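Local coordinates for uncharacterized ParM protein (Staphylococcus aureus, PDB 3JS6) that probably assembles into actin-like filaments that drive the segregation of plasmid DNA, at residues Y5-D10 with G101-E106; V111-I116 with T151-G156; E183-V188 with I288-R293. All coordinates share one frame; numbering follows the deposited sequence.

Contact 1: Y5-D10 with G101-E106; sequences YVMALD and GLLARE
Met7 reaches segment 101-106 at a flat group, the peptide between Leu103 and Ala104. The terminal methyl CE of this residue, a selenomethionine in the crystal, lies over one face of that peptide, almost directly above Ala104 N at 3.5 Å. The carbonyl at the other end of the same peptide, Leu103 O, is taken by the backbone N of Glu106 at 3.0 Å, a bond within segment 101-106. No ring takes part, and no hydrogen bond joins the two segments; the rest is aliphatic. Beyond CG the Met7 chain is extended (chi2 -176°), and this carries it past Leu103, the two side chains running in opposite directions. As they pass, Leu103 CD1 comes to rest against Met7 CB at 3.7 Å, while Leu103 CB sits 3.8 Å from Met7 CE. The methyl CE also touches the Ala104 side chain, Met7 CE to Ala104 CB 3.9 Å; the small alanine leaves the helix backbone accessible to the long, unbranched methionine. Leu103 CD1 has a further neighbour in Leu9 CD2, 3.8 Å away, and grazes the carbonyl oxygen of Ala8 at 3.9 Å. One leucine methyl thus fills the groove between alternate strand residues, Met7 and Leu9, which suits a branched side chain in a buried contact. Ile20 of strand 15-20 touches both Met7 and Leu103, and Phe25 of strand 23-33 also packs on Leu103. On its other face strand 4-11 meets helix 325-342, through Val6 and Ala8, and its backbone pairs with strand 111-120. The strand is therefore a central member of the sheet in the N-terminal actin-like domain, with helices packed on both of its faces.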
ATOM      1  N   TYR A   5     -19.449   1.298   7.640  1.00 20.86           N
ATOM      2  CA  TYR A   5     -18.546   1.848   6.626  1.00 19.64           C
ATOM      3  C   TYR A   5     -17.431   0.871   6.292  1.00 23.87           C
ATOM      4  O   TYR A   5     -17.127  -0.010   7.083  1.00 22.48           O
ATOM      5  CB  TYR A   5     -17.912   3.131   7.136  1.00 17.14           C
ATOM      6  CG  TYR A   5     -18.892   4.231   7.372  1.00 29.57           C
ATOM      7  CD1 TYR A   5     -19.318   4.550   8.666  1.00 29.75           C
ATOM      8  CD2 TYR A   5     -19.413   4.956   6.306  1.00 33.95           C
ATOM      9  CE1 TYR A   5     -20.237   5.568   8.881  1.00 32.53           C
ATOM     10  CE2 TYR A   5     -20.332   5.968   6.513  1.00 29.88           C
ATOM     11  CZ  TYR A   5     -20.739   6.271   7.798  1.00 29.82           C
ATOM     12  OH  TYR A   5     -21.674   7.271   7.999  1.00 36.05           O
ATOM     13  N   VAL A   6     -16.803   1.036   5.130  1.00 21.28           N
ATOM     14  CA  VAL A   6     -15.732   0.136   4.759  1.00 19.28           C
ATOM     15  C   VAL A   6     -14.390   0.865   4.787  1.00 22.13           C
ATOM     16  O   VAL A   6     -14.225   1.879   4.122  1.00 22.91           O
ATOM     17  CB  VAL A   6     -15.977  -0.458   3.346  1.00 25.95           C
ATOM     18  CG1 VAL A   6     -14.737  -1.204   2.854  1.00 24.75           C
ATOM     19  CG2 VAL A   6     -17.169  -1.437   3.399  1.00 23.50           C
HETATM   20  N   MSE A   7     -13.460   0.370   5.594  1.00 19.09           N
HETATM   21  CA  MSE A   7     -12.117   0.951   5.673  1.00 16.96           C
HETATM   22  C   MSE A   7     -11.185   0.027   4.908  1.00 19.05           C
HETATM   23  O   MSE A   7     -11.148  -1.173   5.191  1.00 23.16           O
HETATM   24  CB  MSE A   7     -11.590   1.017   7.098  1.00 19.94           C
HETATM   25  CG  MSE A   7     -12.204   2.074   8.018  1.00 24.11           C
HETATM   26 SE   MSE A   7     -11.259   2.025   9.768  1.00 29.27          SE
HETATM   27  CE  MSE A   7     -12.003   3.587  10.577  1.00 26.93           C
ATOM     28  N   ALA A   8     -10.431   0.585   3.954  1.00 18.60           N
ATOM     29  CA  ALA A   8      -9.478  -0.191   3.185  1.00 14.71           C
ATOM     30  C   ALA A   8      -8.120   0.392   3.570  1.00 15.84           C
ATOM     31  O   ALA A   8      -7.925   1.603   3.521  1.00 19.64           O
ATOM     32  CB  ALA A   8      -9.717  -0.035   1.713  1.00 19.68           C
ATOM     33  N   LEU A   9      -7.205  -0.484   3.964  1.00 18.30           N
ATOM     34  CA  LEU A   9      -5.876  -0.071   4.427  1.00 21.73           C
ATOM     35  C   LEU A   9      -4.794  -0.900   3.785  1.00 20.43           C
ATOM     36  O   LEU A   9      -4.976  -2.089   3.559  1.00 22.27           O
ATOM     37  CB  LEU A   9      -5.778  -0.237   5.938  1.00 20.73           C
ATOM     38  CG  LEU A   9      -6.500   0.824   6.771  1.00 20.89           C
ATOM     39  CD1 LEU A   9      -6.611   0.374   8.250  1.00 20.64           C
ATOM     40  CD2 LEU A   9      -5.709   2.153   6.658  1.00 19.36           C
ATOM     41  N   ASP A  10      -3.660  -0.266   3.513  1.00 21.77           N
ATOM     42  CA  ASP A  10      -2.535  -0.957   2.879  1.00 20.48           C
ATOM     43  C   ASP A  10      -1.284  -0.507   3.613  1.00 21.57           C
ATOM     44  O   ASP A  10      -0.819   0.620   3.398  1.00 20.84           O
ATOM     45  CB  ASP A  10      -2.468  -0.518   1.419  1.00 18.82           C
ATOM     46  CG  ASP A  10      -1.323  -1.186   0.640  1.00 26.79           C
ATOM     47  OD1 ASP A  10      -0.579  -2.016   1.209  1.00 28.87           O
ATOM     48  OD2 ASP A  10      -1.191  -0.883  -0.564  1.00 28.76           O
ATOM     49  N   GLY A 101      -7.663   5.546  12.991  1.00 17.89           N
ATOM     50  CA  GLY A 101      -8.191   6.806  13.481  1.00 22.36           C
ATOM     51  C   GLY A 101      -8.387   7.868  12.407  1.00 25.24           C
ATOM     52  O   GLY A 101      -9.388   8.599  12.425  1.00 19.78           O
ATOM     53  N   LEU A 102      -7.443   7.967  11.471  1.00 23.34           N
ATOM     54  CA  LEU A 102      -7.537   8.959  10.393  1.00 24.35           C
ATOM     55  C   LEU A 102      -8.764   8.683   9.533  1.00 22.42           C
ATOM     56  O   LEU A 102      -9.438   9.606   9.088  1.00 21.63           O
ATOM     57  CB  LEU A 102      -6.307   8.932   9.476  1.00 26.16           C
ATOM     58  CG  LEU A 102      -5.163   9.933   9.643  1.00 34.69           C
ATOM     59  CD1 LEU A 102      -4.236   9.783   8.415  1.00 25.49           C
ATOM     60  CD2 LEU A 102      -5.688  11.387   9.754  1.00 25.16           C
ATOM     61  N   LEU A 103      -9.025   7.410   9.264  1.00 19.72           N
ATOM     62  CA  LEU A 103     -10.194   7.075   8.473  1.00 22.09           C
ATOM     63  C   LEU A 103     -11.466   7.353   9.287  1.00 18.22           C
ATOM     64  O   LEU A 103     -12.441   7.888   8.739  1.00 18.56           O
ATOM     65  CB  LEU A 103     -10.149   5.623   8.001  1.00 13.99           C
ATOM     66  CG  LEU A 103      -8.992   5.252   7.038  1.00 19.28           C
ATOM     67  CD1 LEU A 103      -9.174   3.810   6.540  1.00 16.85           C
ATOM     68  CD2 LEU A 103      -8.947   6.209   5.832  1.00 16.78           C
ATOM     69  N   ALA A 104     -11.438   7.048  10.587  1.00 16.08           N
ATOM     70  CA  ALA A 104     -12.601   7.281  11.450  1.00 21.13           C
ATOM     71  C   ALA A 104     -12.960   8.760  11.504  1.00 23.49           C
ATOM     72  O   ALA A 104     -14.139   9.125  11.546  1.00 21.06           O
ATOM     73  CB  ALA A 104     -12.342   6.738  12.894  1.00 17.62           C
ATOM     74  N   ARG A 105     -11.946   9.617  11.476  1.00 15.83           N
ATOM     75  CA  ARG A 105     -12.187  11.043  11.542  1.00 22.39           C
ATOM     76  C   ARG A 105     -12.981  11.535  10.322  1.00 24.38           C
ATOM     77  O   ARG A 105     -13.581  12.602  10.362  1.00 21.88           O
ATOM     78  CB  ARG A 105     -10.861  11.805  11.639  1.00 17.65           C
ATOM     79  CG  ARG A 105     -11.023  13.260  12.101  1.00 31.18           C
ATOM     80  CD  ARG A 105     -10.726  14.218  10.957  1.00 41.45           C
ATOM     81  NE  ARG A 105      -9.357  14.058  10.464  1.00 41.04           N
ATOM     82  CZ  ARG A 105      -8.286  14.597  11.038  1.00 49.49           C
ATOM     83  NH1 ARG A 105      -7.081  14.387  10.521  1.00 46.87           N
ATOM     84  NH2 ARG A 105      -8.420  15.369  12.113  1.00 39.61           N
ATOM     85  N   GLU A 106     -12.966  10.767   9.239  1.00 18.69           N
ATOM     86  CA  GLU A 106     -13.708  11.156   8.036  1.00 25.63           C
ATOM     87  C   GLU A 106     -15.197  10.822   8.136  1.00 28.35           C
ATOM     88  O   GLU A 106     -15.953  11.108   7.219  1.00 29.00           O
ATOM     89  CB  GLU A 106     -13.101  10.498   6.794  1.00 20.71           C
ATOM     90  CG  GLU A 106     -11.679  10.992   6.464  1.00 21.23           C
ATOM     91  CD  GLU A 106     -11.601  12.511   6.328  1.00 31.41           C
ATOM     92  OE1 GLU A 106     -12.591  13.146   5.892  1.00 30.30           O
ATOM     93  OE2 GLU A 106     -10.543  13.081   6.641  1.00 40.10           O
TER

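Contact 2: V111-I116 with T151-G156; sequences VVNVVI and TINVKG
Val114 pushes its CG2 methyl into the shallow hollow bounded by Ile152 CG2, Val154 CG2 and the backbone oxygen of Asn153, which lies 3.6 Å from it. A chi1 of -53° turns CG1 anti to the carbonyl carbon, which leaves CG2 between the backbone N and the carbonyl carbon, and from there it meets Val154 CG2 at 4.1 Å. Ile116 extends the same apolar face: its side chain crosses that of Val154 at about a right angle, Ile116 CD1 3.9 Å from Val154 CG2. Beta-branched residues suit this surface because they favour extended backbone and offer short, stiff bumps. The other face is mixed, with Asn113, Asn153 and Thr151 beside Val111 and Val115. Asn113 and Asn153 stand side by side, pointing the same way, their amide planes only 20° apart, with Asn113 ND2 3.3 Å from Asn153 OD1; Asn153 ND2 is bonded to Ser140. Val111 CG1 fits beside Asn153 OD1, and the Lys155 chain, bent at chi2, lays its CE over a face of the Asn113 amide, 3.6 Å from Asn113 ND2. Between the faces run alternating backbone bonds, including Val112 N to Thr151 O and Lys155 N to Val114 O, both 2.7 Å and nearly straight. Beyond Lys155 the register slips by one residue: Ile116 N bonds Gly156 O, at 2.9 Å, rather than the preceding carbonyl, a shift consistent with a beta bulge. Val115 CG1 lies beside Gly156, whose buried N finds no partner in the model. The strands are parallel, with their axes twisted by 36°. Strand 4-11 flanks 111-120 on the far side, and the sequence 4-11, 111-120, 148-161 gives the parallel half of the RNase H-like core found in actin-family domains.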
ATOM      1  N   VAL A 111     -20.080   7.411  16.806  1.00 32.23           N
ATOM      2  CA  VAL A 111     -19.860   5.973  16.786  1.00 29.37           C
ATOM      3  C   VAL A 111     -19.662   5.513  15.356  1.00 25.16           C
ATOM      4  O   VAL A 111     -20.561   5.621  14.527  1.00 24.63           O
ATOM      5  CB  VAL A 111     -21.039   5.221  17.414  1.00 30.62           C
ATOM      6  CG1 VAL A 111     -20.785   3.703  17.340  1.00 30.19           C
ATOM      7  CG2 VAL A 111     -21.191   5.647  18.873  1.00 27.24           C
ATOM      8  N   VAL A 112     -18.477   4.984  15.082  1.00 21.37           N
ATOM      9  CA  VAL A 112     -18.092   4.548  13.739  1.00 19.28           C
ATOM     10  C   VAL A 112     -17.995   3.048  13.630  1.00 20.17           C
ATOM     11  O   VAL A 112     -17.023   2.460  14.116  1.00 22.10           O
ATOM     12  CB  VAL A 112     -16.694   5.154  13.359  1.00 19.42           C
ATOM     13  CG1 VAL A 112     -16.341   4.819  11.910  1.00 15.33           C
ATOM     14  CG2 VAL A 112     -16.728   6.653  13.545  1.00 21.62           C
ATOM     15  N   ASN A 113     -18.988   2.411  13.008  1.00 20.05           N
ATOM     16  CA  ASN A 113     -18.953   0.965  12.846  1.00 22.31           C
ATOM     17  C   ASN A 113     -18.339   0.678  11.477  1.00 17.84           C
ATOM     18  O   ASN A 113     -18.715   1.290  10.476  1.00 22.18           O
ATOM     19  CB  ASN A 113     -20.371   0.393  12.914  1.00 32.89           C
ATOM     20  CG  ASN A 113     -21.070   0.735  14.218  1.00 36.09           C
ATOM     21  OD1 ASN A 113     -22.128   1.353  14.220  1.00 41.14           O
ATOM     22  ND2 ASN A 113     -20.475   0.335  15.332  1.00 27.71           N
ATOM     23  N   VAL A 114     -17.407  -0.254  11.433  1.00 16.94           N
ATOM     24  CA  VAL A 114     -16.755  -0.561  10.177  1.00 21.35           C
ATOM     25  C   VAL A 114     -16.385  -2.004  10.018  1.00 18.63           C
ATOM     26  O   VAL A 114     -16.448  -2.809  10.965  1.00 22.45           O
ATOM     27  CB  VAL A 114     -15.408   0.204  10.062  1.00 22.14           C
ATOM     28  CG1 VAL A 114     -15.612   1.697  10.310  1.00 20.44           C
ATOM     29  CG2 VAL A 114     -14.405  -0.371  11.099  1.00 22.24           C
ATOM     30  N   VAL A 115     -16.004  -2.314   8.786  1.00 16.63           N
ATOM     31  CA  VAL A 115     -15.414  -3.596   8.454  1.00 15.23           C
ATOM     32  C   VAL A 115     -14.057  -3.103   7.896  1.00 17.32           C
ATOM     33  O   VAL A 115     -13.984  -2.011   7.318  1.00 22.49           O
ATOM     34  CB  VAL A 115     -16.154  -4.337   7.370  1.00 23.05           C
ATOM     35  CG1 VAL A 115     -17.463  -4.911   7.947  1.00 20.29           C
ATOM     36  CG2 VAL A 115     -16.420  -3.404   6.197  1.00 19.02           C
ATOM     37  N   ILE A 116     -12.999  -3.881   8.091  1.00 18.71           N
ATOM     38  CA  ILE A 116     -11.667  -3.517   7.606  1.00 17.58           C
ATOM     39  C   ILE A 116     -11.153  -4.527   6.581  1.00 19.88           C
ATOM     40  O   ILE A 116     -11.117  -5.738   6.842  1.00 23.03           O
ATOM     41  CB  ILE A 116     -10.641  -3.452   8.778  1.00 20.54           C
ATOM     42  CG1 ILE A 116     -11.064  -2.390   9.791  1.00 16.52           C
ATOM     43  CG2 ILE A 116      -9.235  -3.187   8.235  1.00 22.05           C
ATOM     44  CD1 ILE A 116     -10.129  -2.325  11.026  1.00 20.48           C
ATOM     45  N   THR A 151     -15.649   6.582  18.547  1.00 27.34           N
ATOM     46  CA  THR A 151     -15.768   5.253  19.111  1.00 22.93           C
ATOM     47  C   THR A 151     -15.773   4.365  17.884  1.00 23.60           C
ATOM     48  O   THR A 151     -16.659   4.491  17.037  1.00 25.10           O
ATOM     49  CB  THR A 151     -17.114   5.065  19.844  1.00 28.65           C
ATOM     50  OG1 THR A 151     -17.149   5.909  20.997  1.00 31.60           O
ATOM     51  CG2 THR A 151     -17.296   3.618  20.261  1.00 30.29           C
ATOM     52  N   ILE A 152     -14.806   3.460  17.784  1.00 20.05           N
ATOM     53  CA  ILE A 152     -14.718   2.608  16.606  1.00 21.00           C
ATOM     54  C   ILE A 152     -14.973   1.141  16.886  1.00 19.15           C
ATOM     55  O   ILE A 152     -14.223   0.504  17.636  1.00 27.68           O
ATOM     56  CB  ILE A 152     -13.324   2.737  15.952  1.00 25.76           C
ATOM     57  CG1 ILE A 152     -13.127   4.182  15.479  1.00 25.46           C
ATOM     58  CG2 ILE A 152     -13.182   1.747  14.791  1.00 26.42           C
ATOM     59  CD1 ILE A 152     -11.806   4.779  15.868  1.00 26.27           C
ATOM     60  N   ASN A 153     -16.011   0.595  16.282  1.00 22.70           N
ATOM     61  CA  ASN A 153     -16.341  -0.820  16.426  1.00 24.25           C
ATOM     62  C   ASN A 153     -16.035  -1.555  15.125  1.00 22.24           C
ATOM     63  O   ASN A 153     -16.417  -1.096  14.052  1.00 22.29           O
ATOM     64  CB  ASN A 153     -17.802  -0.989  16.849  1.00 22.63           C
ATOM     65  CG  ASN A 153     -18.105  -0.318  18.175  1.00 26.70           C
ATOM     66  OD1 ASN A 153     -18.978   0.547  18.258  1.00 25.16           O
ATOM     67  ND2 ASN A 153     -17.397  -0.730  19.221  1.00 20.00           N
ATOM     68  N   VAL A 154     -15.353  -2.679  15.199  1.00 19.87           N
ATOM     69  CA  VAL A 154     -15.034  -3.428  13.996  1.00 17.89           C
ATOM     70  C   VAL A 154     -15.971  -4.633  13.914  1.00 24.76           C
ATOM     71  O   VAL A 154     -15.960  -5.508  14.786  1.00 22.81           O
ATOM     72  CB  VAL A 154     -13.570  -3.894  14.002  1.00 23.72           C
ATOM     73  CG1 VAL A 154     -13.292  -4.735  12.765  1.00 25.43           C
ATOM     74  CG2 VAL A 154     -12.637  -2.658  13.997  1.00 24.49           C
ATOM     75  N   LYS A 155     -16.762  -4.673  12.857  1.00 22.03           N
ATOM     76  CA  LYS A 155     -17.755  -5.732  12.660  1.00 27.36           C
ATOM     77  C   LYS A 155     -17.242  -6.894  11.845  1.00 33.72           C
ATOM     78  O   LYS A 155     -17.902  -7.935  11.757  1.00 28.19           O
ATOM     79  CB  LYS A 155     -18.979  -5.147  11.968  1.00 28.45           C
ATOM     80  CG  LYS A 155     -19.584  -3.986  12.715  1.00 27.51           C
ATOM     81  CD  LYS A 155     -19.873  -4.360  14.155  1.00 28.68           C
ATOM     82  CE  LYS A 155     -20.515  -3.201  14.896  1.00 37.12           C
ATOM     83  NZ  LYS A 155     -20.876  -3.581  16.302  1.00 47.73           N
ATOM     84  N   GLY A 156     -16.073  -6.705  11.231  1.00 19.58           N
ATOM     85  CA  GLY A 156     -15.497  -7.765  10.425  1.00 23.29           C
ATOM     86  C   GLY A 156     -14.156  -7.346   9.842  1.00 26.45           C
ATOM     87  O   GLY A 156     -13.881  -6.135   9.692  1.00 23.22           O
TER

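Contact 3: E183-V188 with I288-R293; sequences EGKYSV and INSIDR
Asp292 and Lys185 grip each other twice. The backbone N of Lys185 donates to Asp292 OD2 at 2.7 Å, approaching the carboxylate oxygen from its anti side and 35° out of the carboxylate plane, and Asp292 N returns a bond to Lys185 O at 2.8 Å. The first torsion of Asp292 (chi1 -58°) sets CG anti to its own carbonyl carbon, the orientation from which the short acid can serve a backbone N-H. Glycine suits position 184, since Asp292 OD2 lies 3.0 Å from Gly184 CA and would clash with a CB there. Beneath this, Asp292 CB rides over one face of the Tyr186 ring, offset toward the rim, in a CH-pi contact with CB 4.2 Å from the centroid. Arg293 CB approaches the ring obliquely, 3.5 Å from Tyr186 CD2. An aromatic ring suits this place, since it can take Asp292 CB on a face and still meet Arg293 CB; Phe181 meets the same ring edge to face. A further backbone bond, Ser187 N to Arg293 O at 3.0 Å, completes this tight part. Looser packing marks the outer side. Lys185, its chain fully extended, passes the carbonyl of Ser290 with Lys185 CB 3.7 Å from Ser290 O, then carries its ammonium on to Glu210 and the backbone oxygen of Val285. Arg293 leads its guanidinium away from strand 185-188: Arg293 NE bonds Asp292 O at 3.1 Å, while NH1 pairs with Glu317. Long charged chains serve well at this partly exposed margin, where their aliphatic lengths pack and their ends reach distant acids. The loop after helix 263-284 is here being led into strand 293-297, parallel to strand 185-191, which reproduces the central strand pair of an RNase H-like fold in the second actin-like domain.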
ATOM      1  N   GLU A 183     -10.869 -18.069 -14.777  1.00 29.07           N
ATOM      2  CA  GLU A 183     -10.104 -19.140 -15.395  1.00 40.07           C
ATOM      3  C   GLU A 183      -8.991 -18.597 -16.282  1.00 35.80           C
ATOM      4  O   GLU A 183      -8.685 -19.168 -17.319  1.00 34.74           O
ATOM      5  CB  GLU A 183     -11.023 -20.057 -16.205  1.00 47.89           C
ATOM      6  CG  GLU A 183     -12.361 -19.431 -16.567  1.00 59.56           C
ATOM      7  CD  GLU A 183     -13.234 -20.358 -17.389  1.00 61.21           C
ATOM      8  OE1 GLU A 183     -13.829 -21.288 -16.805  1.00 66.10           O
ATOM      9  OE2 GLU A 183     -13.324 -20.154 -18.618  1.00 65.90           O
ATOM     10  N   GLY A 184      -8.356 -17.507 -15.874  1.00 31.22           N
ATOM     11  CA  GLY A 184      -7.289 -16.952 -16.674  1.00 24.60           C
ATOM     12  C   GLY A 184      -5.974 -16.945 -15.951  1.00 26.56           C
ATOM     13  O   GLY A 184      -5.891 -17.340 -14.793  1.00 26.94           O
ATOM     14  N   LYS A 185      -4.933 -16.509 -16.652  1.00 24.16           N
ATOM     15  CA  LYS A 185      -3.590 -16.427 -16.091  1.00 28.33           C
ATOM     16  C   LYS A 185      -3.206 -14.953 -16.109  1.00 30.60           C
ATOM     17  O   LYS A 185      -3.262 -14.290 -17.156  1.00 26.44           O
ATOM     18  CB  LYS A 185      -2.622 -17.248 -16.932  1.00 29.62           C
ATOM     19  CG  LYS A 185      -1.233 -17.353 -16.357  1.00 33.02           C
ATOM     20  CD  LYS A 185      -0.480 -18.483 -17.040  1.00 43.43           C
ATOM     21  CE  LYS A 185       0.981 -18.510 -16.648  1.00 32.26           C
ATOM     22  NZ  LYS A 185       1.639 -19.748 -17.138  1.00 41.74           N
ATOM     23  N   TYR A 186      -2.844 -14.434 -14.942  1.00 23.13           N
ATOM     24  CA  TYR A 186      -2.507 -13.020 -14.829  1.00 17.85           C
ATOM     25  C   TYR A 186      -1.277 -12.852 -14.002  1.00 22.04           C
ATOM     26  O   TYR A 186      -1.039 -13.633 -13.085  1.00 24.72           O
ATOM     27  CB  TYR A 186      -3.626 -12.249 -14.123  1.00 25.35           C
ATOM     28  CG  TYR A 186      -4.922 -12.224 -14.877  1.00 27.54           C
ATOM     29  CD1 TYR A 186      -5.700 -13.368 -14.983  1.00 31.43           C
ATOM     30  CD2 TYR A 186      -5.346 -11.068 -15.532  1.00 22.98           C
ATOM     31  CE1 TYR A 186      -6.880 -13.364 -15.733  1.00 36.81           C
ATOM     32  CE2 TYR A 186      -6.517 -11.052 -16.283  1.00 27.27           C
ATOM     33  CZ  TYR A 186      -7.276 -12.204 -16.377  1.00 29.84           C
ATOM     34  OH  TYR A 186      -8.435 -12.211 -17.109  1.00 46.03           O
ATOM     35  N   SER A 187      -0.514 -11.806 -14.288  1.00 18.18           N
ATOM     36  CA  SER A 187       0.668 -11.562 -13.499  1.00 20.46           C
ATOM     37  C   SER A 187       0.654 -10.124 -13.062  1.00 24.51           C
ATOM     38  O   SER A 187       0.139  -9.242 -13.755  1.00 29.25           O
ATOM     39  CB  SER A 187       1.940 -11.862 -14.299  1.00 29.79           C
ATOM     40  OG  SER A 187       2.059 -13.251 -14.568  1.00 23.80           O
ATOM     41  N   VAL A 188       1.164  -9.906 -11.871  1.00 18.63           N
ATOM     42  CA  VAL A 188       1.269  -8.563 -11.332  1.00 20.93           C
ATOM     43  C   VAL A 188       2.762  -8.282 -11.335  1.00 27.09           C
ATOM     44  O   VAL A 188       3.518  -8.995 -10.670  1.00 20.96           O
ATOM     45  CB  VAL A 188       0.765  -8.479  -9.888  1.00 22.49           C
ATOM     46  CG1 VAL A 188       0.992  -7.035  -9.342  1.00 24.59           C
ATOM     47  CG2 VAL A 188      -0.711  -8.857  -9.836  1.00 21.79           C
ATOM     48  N   ILE A 288       4.592 -15.640 -23.477  1.00 52.96           N
ATOM     49  CA  ILE A 288       3.875 -14.417 -23.154  1.00 56.85           C
ATOM     50  C   ILE A 288       2.480 -14.380 -23.758  1.00 56.13           C
ATOM     51  O   ILE A 288       1.691 -13.486 -23.467  1.00 55.94           O
ATOM     52  CB  ILE A 288       4.684 -13.192 -23.610  1.00 61.24           C
ATOM     53  CG1 ILE A 288       6.046 -13.221 -22.901  1.00 67.84           C
ATOM     54  CG2 ILE A 288       3.927 -11.901 -23.295  1.00 59.59           C
ATOM     55  CD1 ILE A 288       6.986 -12.089 -23.264  1.00 72.03           C
ATOM     56  N   ASN A 289       2.171 -15.372 -24.586  1.00 57.42           N
ATOM     57  CA  ASN A 289       0.864 -15.443 -25.220  1.00 55.54           C
ATOM     58  C   ASN A 289      -0.127 -16.256 -24.394  1.00 55.13           C
ATOM     59  O   ASN A 289      -1.333 -16.207 -24.630  1.00 55.46           O
ATOM     60  CB  ASN A 289       0.998 -16.019 -26.628  1.00 62.64           C
ATOM     61  CG  ASN A 289       1.622 -15.029 -27.594  1.00 61.22           C
ATOM     62  OD1 ASN A 289       1.105 -13.928 -27.786  1.00 67.76           O
ATOM     63  ND2 ASN A 289       2.740 -15.411 -28.204  1.00 65.60           N
ATOM     64  N   SER A 290       0.389 -16.998 -23.419  1.00 46.54           N
ATOM     65  CA  SER A 290      -0.452 -17.792 -22.538  1.00 45.78           C
ATOM     66  C   SER A 290      -0.917 -16.897 -21.380  1.00 44.03           C
ATOM     67  O   SER A 290      -1.731 -17.290 -20.552  1.00 36.52           O
ATOM     68  CB  SER A 290       0.338 -18.978 -21.979  1.00 48.05           C
ATOM     69  OG  SER A 290       1.416 -18.545 -21.162  1.00 52.69           O
ATOM     70  N   ILE A 291      -0.392 -15.684 -21.322  1.00 40.57           N
ATOM     71  CA  ILE A 291      -0.764 -14.768 -20.256  1.00 38.50           C
ATOM     72  C   ILE A 291      -1.895 -13.849 -20.717  1.00 37.24           C
ATOM     73  O   ILE A 291      -1.815 -13.245 -21.778  1.00 34.27           O
ATOM     74  CB  ILE A 291       0.461 -13.966 -19.826  1.00 33.70           C
ATOM     75  CG1 ILE A 291       1.563 -14.948 -19.409  1.00 35.19           C
ATOM     76  CG2 ILE A 291       0.115 -13.053 -18.651  1.00 29.49           C
ATOM     77  CD1 ILE A 291       2.960 -14.327 -19.309  1.00 46.28           C
ATOM     78  N   ASP A 292      -2.958 -13.751 -19.926  1.00 38.30           N
ATOM     79  CA  ASP A 292      -4.090 -12.903 -20.303  1.00 32.78           C
ATOM     80  C   ASP A 292      -3.853 -11.428 -20.031  1.00 33.23           C
ATOM     81  O   ASP A 292      -4.375 -10.575 -20.737  1.00 28.25           O
ATOM     82  CB  ASP A 292      -5.354 -13.376 -19.592  1.00 37.84           C
ATOM     83  CG  ASP A 292      -5.678 -14.822 -19.913  1.00 45.86           C
ATOM     84  OD1 ASP A 292      -5.602 -15.176 -21.108  1.00 52.28           O
ATOM     85  OD2 ASP A 292      -6.004 -15.602 -18.988  1.00 37.25           O
ATOM     86  N   ARG A 293      -3.073 -11.124 -19.001  1.00 19.14           N
ATOM     87  CA  ARG A 293      -2.779  -9.724 -18.678  1.00 24.31           C
ATOM     88  C   ARG A 293      -1.648  -9.655 -17.664  1.00 19.08           C
ATOM     89  O   ARG A 293      -1.476 -10.539 -16.829  1.00 21.75           O
ATOM     90  CB  ARG A 293      -4.016  -9.036 -18.072  1.00 23.59           C
ATOM     91  CG  ARG A 293      -4.115  -7.503 -18.258  1.00 24.59           C
ATOM     92  CD  ARG A 293      -4.421  -7.134 -19.734  1.00 24.36           C
ATOM     93  NE  ARG A 293      -5.620  -7.817 -20.238  1.00 24.88           N
ATOM     94  CZ  ARG A 293      -6.876  -7.451 -19.976  1.00 38.82           C
ATOM     95  NH1 ARG A 293      -7.128  -6.387 -19.220  1.00 28.68           N
ATOM     96  NH2 ARG A 293      -7.887  -8.175 -20.440  1.00 33.61           N
TER

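From the N terminus, about 90 residues separate strand 4-11 from the end of helix 90-104 that packs on it and closes contact 1. The chain then turns directly into strand 111-120, and contact 2 closes a shorter excursion of 34 residues. Contact 3 spans 99 residues of the later domain. All three loops lie in series, so none nests or crosses. Contacts 1 and 2 share one sheet and touch, probably through hydrogen bonds such as Tyr5 N to Asn113 O (2.9 Å). Contact 3 stands apart, its centre about 33 Å from that of contact 1 and 37 Å from that of contact 2, and ties strand 185-191 to the run-in of strand 293-297 in the second sheet.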